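Ras-associated and pleckstrin homology domains-containing protein 1 (Homo sapiens, PDB 4GN1) mediates localized membrane signals, is implicated in regulating lamellipodial dynamics, targets EVL and VASP to the leading edge and negatively regulates cell adhesion. Local coordinates at residues 4-9 with 20-25. Numbering follows the deposited sequence.
Sequences KKLVIR and MMVDER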
loop_
_atom_site.group_PDB
_atom_site.type_symbol
_atom_site.label_atom_id
_atom_site.label_comp_id
_atom_site.label_asym_id
_atom_site.label_seq_id
_atom_site.Cartn_x
_atom_site.Cartn_y
_atom_site.Cartn_z
ATOM N N LYS A 4 10.963 8.284 -24.702
ATOM C CA LYS A 4 12.191 8.397 -23.916
ATOM C C LYS A 4 12.540 7.126 -23.141
ATOM O O LYS A 4 11.673 6.474 -22.538
ATOM C CB LYS A 4 12.097 9.560 -22.930
ATOM C CG LYS A 4 11.758 10.914 -23.535
ATOM C CD LYS A 4 10.731 11.618 -22.647
ATOM C CE LYS A 4 11.140 13.033 -22.259
ATOM N NZ LYS A 4 10.619 13.339 -20.893
ATOM N N LYS A 5 13.833 6.815 -23.160
ATOM C CA LYS A 5 14.414 5.690 -22.444
ATOM C C LYS A 5 15.000 6.152 -21.119
ATOM O O LYS A 5 15.475 7.289 -21.000
ATOM C CB LYS A 5 15.540 5.089 -23.279
ATOM C CG LYS A 5 15.183 4.795 -24.727
ATOM C CD LYS A 5 14.327 3.545 -24.818
ATOM C CE LYS A 5 13.441 3.559 -26.046
ATOM N NZ LYS A 5 12.659 2.300 -25.989
ATOM N N LEU A 6 14.987 5.269 -20.125
ATOM C CA LEU A 6 15.685 5.526 -18.855
ATOM C C LEU A 6 16.270 4.253 -18.246
ATOM O O LEU A 6 15.575 3.247 -18.110
ATOM C CB LEU A 6 14.766 6.218 -17.837
ATOM C CG LEU A 6 15.316 6.392 -16.411
ATOM C CD1 LEU A 6 16.224 7.603 -16.254
ATOM C CD2 LEU A 6 14.151 6.505 -15.440
ATOM N N VAL A 7 17.547 4.319 -17.874
ATOM C CA VAL A 7 18.211 3.263 -17.131
ATOM C C VAL A 7 18.022 3.466 -15.627
ATOM O O VAL A 7 18.466 4.455 -15.064
ATOM C CB VAL A 7 19.703 3.142 -17.491
ATOM C CG1 VAL A 7 20.269 1.835 -16.954
ATOM C CG2 VAL A 7 19.902 3.191 -19.005
ATOM N N ILE A 8 17.310 2.531 -15.001
ATOM C CA ILE A 8 17.124 2.518 -13.556
ATOM C C ILE A 8 18.084 1.524 -12.903
ATOM O O ILE A 8 18.592 0.618 -13.560
ATOM C CB ILE A 8 15.666 2.164 -13.176
ATOM C CG1 ILE A 8 15.310 0.752 -13.645
ATOM C CG2 ILE A 8 14.719 3.171 -13.800
ATOM C CD1 ILE A 8 14.022 0.216 -13.070
ATOM N N ARG A 9 18.339 1.719 -11.616
ATOM C CA ARG A 9 19.109 0.766 -10.828
ATOM C C ARG A 9 18.172 0.116 -9.839
ATOM O O ARG A 9 17.448 0.802 -9.129
ATOM C CB ARG A 9 20.258 1.442 -10.074
ATOM C CG ARG A 9 21.263 0.472 -9.477
ATOM C CD ARG A 9 22.585 1.164 -9.179
ATOM N NE ARG A 9 22.549 1.959 -7.951
ATOM C CZ ARG A 9 22.951 1.516 -6.753
ATOM N NH1 ARG A 9 23.430 0.271 -6.623
ATOM N NH2 ARG A 9 22.893 2.318 -5.680
ATOM N N MET A 20 18.833 -1.560 -15.647
ATOM C CA MET A 20 18.036 -2.013 -16.760
ATOM C C MET A 20 17.318 -0.831 -17.361
ATOM O O MET A 20 16.954 0.118 -16.653
ATOM C CB MET A 20 17.045 -3.094 -16.310
ATOM C CG MET A 20 15.842 -2.604 -15.528
ATOM S SD MET A 20 14.453 -3.729 -15.735
ATOM C CE MET A 20 14.980 -4.835 -17.071
ATOM N N MET A 21 17.126 -0.875 -18.667
ATOM C CA MET A 21 16.459 0.209 -19.350
ATOM C C MET A 21 14.932 0.067 -19.290
ATOM O O MET A 21 14.395 -0.995 -19.533
ATOM C CB MET A 21 16.952 0.291 -20.797
ATOM C CG MET A 21 16.511 1.550 -21.523
ATOM S SD MET A 21 17.085 1.563 -23.223
ATOM C CE MET A 21 16.086 0.244 -23.942
ATOM N N VAL A 22 14.247 1.153 -18.962
ATOM C CA VAL A 22 12.784 1.222 -19.029
ATOM C C VAL A 22 12.429 2.379 -19.972
ATOM O O VAL A 22 13.287 3.184 -20.290
ATOM C CB VAL A 22 12.161 1.460 -17.635
ATOM C CG1 VAL A 22 12.559 0.349 -16.672
ATOM C CG2 VAL A 22 12.578 2.822 -17.077
ATOM N N ASP A 23 11.193 2.452 -20.453
ATOM C CA ASP A 23 10.781 3.605 -21.222
ATOM C C ASP A 23 9.548 4.269 -20.600
ATOM O O ASP A 23 8.901 3.699 -19.718
ATOM C CB ASP A 23 10.547 3.240 -22.696
ATOM C CG ASP A 23 9.260 2.453 -22.917
ATOM O OD1 ASP A 23 8.210 2.779 -22.326
ATOM O OD2 ASP A 23 9.296 1.492 -23.697
ATOM N N GLU A 24 9.217 5.465 -21.086
ATOM C CA GLU A 24 8.230 6.303 -20.413
ATOM C C GLU A 24 6.804 5.766 -20.551
ATOM O O GLU A 24 5.894 6.265 -19.922
ATOM C CB GLU A 24 8.319 7.757 -20.888
ATOM C CG GLU A 24 7.791 7.958 -22.298
ATOM C CD GLU A 24 7.947 9.381 -22.784
ATOM O OE1 GLU A 24 7.541 10.309 -22.043
ATOM O OE2 GLU A 24 8.474 9.573 -23.901
ATOM N N ARG A 25 6.605 4.750 -21.368
ATOM C CA ARG A 25 5.246 4.191 -21.523
ATOM C C ARG A 25 4.970 2.987 -20.616
ATOM O O ARG A 25 3.847 2.544 -20.513
ATOM C CB ARG A 25 4.993 3.796 -22.982
ATOM C CG ARG A 25 4.768 4.972 -23.931
ATOM C CD ARG A 25 4.605 4.489 -25.368
ATOM N NE ARG A 25 3.372 3.723 -25.540
ATOM C CZ ARG A 25 2.200 4.247 -25.899
ATOM N NH1 ARG A 25 2.101 5.549 -26.137
ATOM N NH2 ARG A 25 1.125 3.467 -26.019
#
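I8, V22 and M20 carry the apolar side of this antiparallel pairing. I8 and M20 run side by side in the same direction, CG1 of I8 lying 3.9 Å from CG of M20, whereas I8 meets V22 at about a right angle, its CD1 3.9 Å from V22 CG1. With chi1 at 63°, CG1 of I8 sits between the backbone N and carbonyl carbon, beside the M20 chain, and CD1 continues from it to V22. L6 adds a lighter touch, CB to V22 CG2.

On the other face K5 and M21 lean across each other, methylenes against thioether, with K5 CD 3.8 Å from M21 SD. NZ of K5 then comes within 4.1 Å of OD2 of D23, too far for a salt bridge. The other carboxylate oxygen, OD1, accepts from N of R25, two residues on, in an Asx turn where the strand ends.

Paired backbone bonds join L6 with V22 and I8 with M20; V22 N to L6 O is nearly straight (178°). Beyond the strand end, E24 N bonds K4 O, and backbone N of K4 donates to E24 OE2 at 2.9 Å, from above the carboxylate plane, while K4 CD packs against the same oxygen.

These are the first two strands of the ubiquitin-like Ras-associating domain, a hairpin with strand 17-23 outermost and strand 83-87 parallel to strand 5-11 on its other side. The buried I8 and V22 lie against helix 68-72, I8 on L68 and L72, V22 on V69; V22 also meets V31 of helix 28-39, where M20 touches N34 and L35. L6, more open, reaches L72.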